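Local structure of Ketoacyl_synth_N domain-containing protein (Photorhabdus luminescens subsp. laumondii, 6SMO) at residues Q204-G216 and M279-S291. The protein belongs to the beta-ketoacyl synthase family, probably takes part in acyl-chain condensation, and binds a pentaoxododecanal ligand. Sequence-based numbering, arbitrary orientation.
Sequences QKHSEVFGEKQPG and MDGIYDDEKEITS
S207 CB lies 3.4 Å from Y283 CE1. S207 OG is hydrogen-bonded to the backbone O of N359, and Y283 OH to the side chain of the same N359, so one outer residue ties both segments. F210 lays its CB over one face of the Y283 ring, 4.1 Å from Y283 CG, while I282 CG2 lies over the opposite face, and both sit toward the rim. The two aromatic planes are only 23° apart but slid past each other, with little overlap; the F210 ring reaches onward until I289 CD1 sits at its edge. G211 O approaches Y283 CD1 obliquely. E212 O accepts D284 N at 3.2 Å. Next comes K213, whose aliphatic chain runs alongside Y283 and bends at its end (chi4 -75°), bringing NZ to a weak bond with Y283 OH. Q214 N completes the pairing with a nearly straight bond to I282 O, 2.7 Å and 176° at the hydrogen. Together the two backbone bonds flank K213 and Y283, a single antiparallel bridge of the non-hydrogen-bonded kind. Extended beyond CG, Q214 also sends NE2 weakly to Y283 O. The contact thus joins the loop between helix 192-204 and strand 218-229 to the loop linking strand 275-278 with helix 286-296; helix 255-261 packs against F210 and I289, and F357, just past strand 351-356, stacks on F210.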
loop_
_atom_site.group_PDB
_atom_site.type_symbol
_atom_site.label_atom_id
_atom_site.label_comp_id
_atom_site.label_asym_id
_atom_site.label_seq_id
_atom_site.Cartn_x
_atom_site.Cartn_y
_atom_site.Cartn_z
ATOM N N GLN C 204 -11.739 -2.643 25.909
ATOM C CA GLN C 204 -11.071 -2.120 27.135
ATOM C C GLN C 204 -10.083 -0.998 26.785
ATOM O O GLN C 204 -9.877 -0.120 27.646
ATOM C CB GLN C 204 -10.343 -3.242 27.882
ATOM C CG GLN C 204 -11.276 -4.266 28.519
ATOM C CD GLN C 204 -11.475 -5.493 27.662
ATOM O OE1 GLN C 204 -10.519 -6.151 27.253
ATOM N NE2 GLN C 204 -12.729 -5.822 27.394
ATOM N N LYS C 205 -9.487 -1.029 25.586
ATOM C CA LYS C 205 -8.410 -0.090 25.165
ATOM C C LYS C 205 -8.961 1.337 25.063
ATOM O O LYS C 205 -9.963 1.537 24.348
ATOM C CB LYS C 205 -7.788 -0.517 23.831
ATOM C CG LYS C 205 -6.649 -1.519 23.947
ATOM C CD LYS C 205 -5.791 -1.616 22.703
ATOM C CE LYS C 205 -4.435 -2.238 22.966
ATOM N NZ LYS C 205 -3.519 -1.297 23.654
ATOM N N HIS C 206 -8.310 2.283 25.752
ATOM C CA HIS C 206 -8.607 3.740 25.724
ATOM C C HIS C 206 -7.551 4.453 24.871
ATOM O O HIS C 206 -6.437 3.908 24.733
ATOM C CB HIS C 206 -8.670 4.302 27.154
ATOM C CG HIS C 206 -7.340 4.674 27.721
ATOM N ND1 HIS C 206 -6.421 3.730 28.141
ATOM C CD2 HIS C 206 -6.770 5.880 27.939
ATOM C CE1 HIS C 206 -5.343 4.338 28.591
ATOM N NE2 HIS C 206 -5.532 5.659 28.479
ATOM N N SER C 207 -7.896 5.622 24.324
ATOM C CA SER C 207 -6.980 6.517 23.569
ATOM C C SER C 207 -6.274 7.458 24.552
ATOM O O SER C 207 -6.976 8.121 25.339
ATOM C CB SER C 207 -7.721 7.283 22.501
ATOM O OG SER C 207 -6.862 8.206 21.845
ATOM N N GLU C 208 -4.939 7.502 24.505
ATOM C CA GLU C 208 -4.087 8.341 25.393
ATOM C C GLU C 208 -4.338 9.826 25.103
ATOM O O GLU C 208 -4.164 10.640 26.032
ATOM C CB GLU C 208 -2.609 7.994 25.207
ATOM C CG GLU C 208 -2.242 6.610 25.715
ATOM C CD GLU C 208 -0.802 6.198 25.458
ATOM O OE1 GLU C 208 -0.578 5.017 25.125
ATOM O OE2 GLU C 208 0.093 7.058 25.593
ATOM N N VAL C 209 -4.727 10.161 23.867
ATOM C CA VAL C 209 -4.980 11.560 23.405
ATOM C C VAL C 209 -6.430 11.945 23.724
ATOM O O VAL C 209 -6.627 12.996 24.362
ATOM C CB VAL C 209 -4.672 11.722 21.903
ATOM C CG1 VAL C 209 -4.920 13.144 21.420
ATOM C CG2 VAL C 209 -3.251 11.291 21.570
ATOM N N PHE C 210 -7.401 11.127 23.301
ATOM C CA PHE C 210 -8.851 11.465 23.291
ATOM C C PHE C 210 -9.514 11.039 24.609
ATOM O O PHE C 210 -10.166 11.899 25.237
ATOM C CB PHE C 210 -9.522 10.863 22.054
ATOM C CG PHE C 210 -9.125 11.550 20.772
ATOM C CD1 PHE C 210 -9.580 12.828 20.485
ATOM C CD2 PHE C 210 -8.273 10.937 19.865
ATOM C CE1 PHE C 210 -9.206 13.472 19.316
ATOM C CE2 PHE C 210 -7.901 11.582 18.695
ATOM C CZ PHE C 210 -8.365 12.848 18.423
ATOM N N GLY C 211 -9.358 9.774 25.010
ATOM C CA GLY C 211 -9.886 9.237 26.283
ATOM C C GLY C 211 -10.592 7.904 26.105
ATOM O O GLY C 211 -10.158 7.112 25.245
ATOM N N GLU C 212 -11.643 7.664 26.898
ATOM C CA GLU C 212 -12.377 6.370 26.974
ATOM C C GLU C 212 -13.309 6.225 25.766
ATOM O O GLU C 212 -13.771 7.260 25.244
ATOM C CB GLU C 212 -13.168 6.280 28.281
ATOM C CG GLU C 212 -12.290 6.171 29.515
ATOM C CD GLU C 212 -11.510 4.872 29.627
ATOM O OE1 GLU C 212 -10.301 4.934 29.926
ATOM O OE2 GLU C 212 -12.113 3.800 29.418
ATOM N N LYS C 213 -13.574 4.979 25.356
ATOM C CA LYS C 213 -14.464 4.619 24.218
ATOM C C LYS C 213 -15.913 4.511 24.707
ATOM O O LYS C 213 -16.116 4.147 25.884
ATOM C CB LYS C 213 -14.042 3.284 23.595
ATOM C CG LYS C 213 -12.743 3.308 22.801
ATOM C CD LYS C 213 -12.412 1.974 22.162
ATOM C CE LYS C 213 -11.158 2.007 21.316
ATOM N NZ LYS C 213 -11.380 2.699 20.025
ATOM N N GLN C 214 -16.874 4.807 23.826
ATOM C CA GLN C 214 -18.323 4.551 24.043
ATOM C C GLN C 214 -18.597 3.067 23.808
ATOM O O GLN C 214 -17.880 2.424 23.043
ATOM C CB GLN C 214 -19.178 5.401 23.100
ATOM C CG GLN C 214 -19.168 6.888 23.430
ATOM C CD GLN C 214 -20.105 7.686 22.556
ATOM O OE1 GLN C 214 -21.071 7.165 22.002
ATOM N NE2 GLN C 214 -19.827 8.974 22.430
ATOM N N PRO C 215 -19.621 2.471 24.461
ATOM C CA PRO C 215 -20.065 1.119 24.120
ATOM C C PRO C 215 -20.593 1.066 22.677
ATOM O O PRO C 215 -21.437 1.877 22.340
ATOM C CB PRO C 215 -21.188 0.816 25.128
ATOM C CG PRO C 215 -20.977 1.816 26.246
ATOM C CD PRO C 215 -20.388 3.041 25.580
ATOM N N GLY C 216 -20.078 0.134 21.870
ATOM C CA GLY C 216 -20.457 -0.024 20.453
ATOM C C GLY C 216 -20.001 -1.354 19.877
ATOM O O GLY C 216 -19.019 -1.924 20.397
ATOM N N MET C 279 -20.102 13.534 13.517
ATOM C CA MET C 279 -18.974 13.349 14.471
ATOM C C MET C 279 -18.441 11.914 14.375
ATOM O O MET C 279 -19.127 11.061 13.773
ATOM C CB MET C 279 -19.403 13.662 15.912
ATOM C CG MET C 279 -20.581 12.849 16.425
ATOM S SD MET C 279 -21.235 13.504 17.985
ATOM C CE MET C 279 -20.090 12.783 19.159
ATOM N N ASP C 280 -17.242 11.684 14.925
ATOM C CA ASP C 280 -16.541 10.371 14.960
ATOM C C ASP C 280 -17.411 9.364 15.726
ATOM O O ASP C 280 -17.709 8.295 15.160
ATOM C CB ASP C 280 -15.148 10.515 15.582
ATOM C CG ASP C 280 -14.329 9.235 15.600
ATOM O OD1 ASP C 280 -14.314 8.533 14.571
ATOM O OD2 ASP C 280 -13.710 8.950 16.643
ATOM N N GLY C 281 -17.792 9.704 16.961
ATOM C CA GLY C 281 -18.762 8.950 17.779
ATOM C C GLY C 281 -18.165 7.707 18.420
ATOM O O GLY C 281 -18.954 6.846 18.855
ATOM N N ILE C 282 -16.832 7.613 18.487
ATOM C CA ILE C 282 -16.095 6.479 19.127
ATOM C C ILE C 282 -15.891 6.802 20.612
ATOM O O ILE C 282 -16.232 5.945 21.451
ATOM C CB ILE C 282 -14.754 6.208 18.414
ATOM C CG1 ILE C 282 -14.940 5.877 16.930
ATOM C CG2 ILE C 282 -13.962 5.124 19.136
ATOM C CD1 ILE C 282 -15.675 4.580 16.660
ATOM N N TYR C 283 -15.356 7.991 20.911
ATOM C CA TYR C 283 -14.876 8.404 22.258
ATOM C C TYR C 283 -15.883 9.359 22.912
ATOM O O TYR C 283 -16.607 10.077 22.193
ATOM C CB TYR C 283 -13.478 9.017 22.146
ATOM C CG TYR C 283 -12.463 8.102 21.508
ATOM C CD1 TYR C 283 -11.794 7.145 22.254
ATOM C CD2 TYR C 283 -12.188 8.172 20.151
ATOM C CE1 TYR C 283 -10.869 6.291 21.673
ATOM C CE2 TYR C 283 -11.266 7.328 19.554
ATOM C CZ TYR C 283 -10.602 6.384 20.319
ATOM O OH TYR C 283 -9.693 5.549 19.737
ATOM N N ASP C 284 -15.899 9.365 24.250
ATOM C CA ASP C 284 -16.900 10.065 25.102
ATOM C C ASP C 284 -16.683 11.583 25.052
ATOM O O ASP C 284 -17.686 12.317 24.968
ATOM C CB ASP C 284 -16.827 9.577 26.553
ATOM C CG ASP C 284 -17.170 8.108 26.739
ATOM O OD1 ASP C 284 -17.145 7.365 25.738
ATOM O OD2 ASP C 284 -17.456 7.718 27.889
ATOM N N ASP C 285 -15.422 12.029 25.104
ATOM C CA ASP C 285 -15.037 13.445 25.360
ATOM C C ASP C 285 -15.166 14.300 24.092
ATOM O O ASP C 285 -15.036 15.533 24.219
ATOM C CB ASP C 285 -13.613 13.528 25.920
ATOM C CG ASP C 285 -13.435 12.851 27.268
ATOM O OD1 ASP C 285 -14.411 12.821 28.046
ATOM O OD2 ASP C 285 -12.321 12.356 27.531
ATOM N N GLU C 286 -15.415 13.687 22.928
ATOM C CA GLU C 286 -15.462 14.368 21.603
ATOM C C GLU C 286 -16.393 15.586 21.656
ATOM O O GLU C 286 -15.943 16.680 21.261
ATOM C CB GLU C 286 -15.929 13.402 20.511
ATOM C CG GLU C 286 -16.065 14.057 19.145
ATOM C CD GLU C 286 -16.317 13.097 17.995
ATOM O OE1 GLU C 286 -16.797 11.974 18.252
ATOM O OE2 GLU C 286 -16.032 13.477 16.841
ATOM N N LYS C 287 -17.638 15.398 22.110
ATOM C CA LYS C 287 -18.711 16.432 22.063
ATOM C C LYS C 287 -18.288 17.665 22.872
ATOM O O LYS C 287 -18.640 18.782 22.451
ATOM C CB LYS C 287 -20.044 15.874 22.575
ATOM C CG LYS C 287 -21.267 16.697 22.183
ATOM C CD LYS C 287 -22.577 16.168 22.728
ATOM C CE LYS C 287 -23.766 17.011 22.316
ATOM N NZ LYS C 287 -25.012 16.571 22.984
ATOM N N GLU C 288 -17.561 17.472 23.980
ATOM C CA GLU C 288 -17.093 18.569 24.873
ATOM C C GLU C 288 -16.013 19.391 24.158
ATOM O O GLU C 288 -16.189 20.621 24.058
ATOM C CB GLU C 288 -16.557 18.010 26.194
ATOM C CG GLU C 288 -16.332 19.074 27.255
ATOM C CD GLU C 288 -15.566 18.609 28.482
ATOM O OE1 GLU C 288 -15.604 17.400 28.782
ATOM O OE2 GLU C 288 -14.930 19.461 29.134
ATOM N N ILE C 289 -14.949 18.736 23.681
ATOM C CA ILE C 289 -13.720 19.400 23.141
ATOM C C ILE C 289 -14.016 20.041 21.777
ATOM O O ILE C 289 -13.463 21.129 21.520
ATOM C CB ILE C 289 -12.517 18.431 23.083
ATOM C CG1 ILE C 289 -12.764 17.222 22.174
ATOM C CG2 ILE C 289 -12.111 18.013 24.490
ATOM C CD1 ILE C 289 -11.544 16.356 21.948
ATOM N N THR C 290 -14.844 19.406 20.938
ATOM C CA THR C 290 -15.160 19.876 19.559
ATOM C C THR C 290 -16.096 21.090 19.628
ATOM O O THR C 290 -15.880 22.038 18.846
ATOM C CB THR C 290 -15.758 18.757 18.695
ATOM O OG1 THR C 290 -15.019 17.556 18.921
ATOM C CG2 THR C 290 -15.736 19.089 17.219
ATOM N N SER C 291 -17.094 21.058 20.519
ATOM C CA SER C 291 -18.079 22.152 20.739
ATOM C C SER C 291 -17.375 23.398 21.290
ATOM O O SER C 291 -17.798 24.517 20.937
ATOM C CB SER C 291 -19.193 21.711 21.654
ATOM O OG SER C 291 -19.904 20.616 21.094
#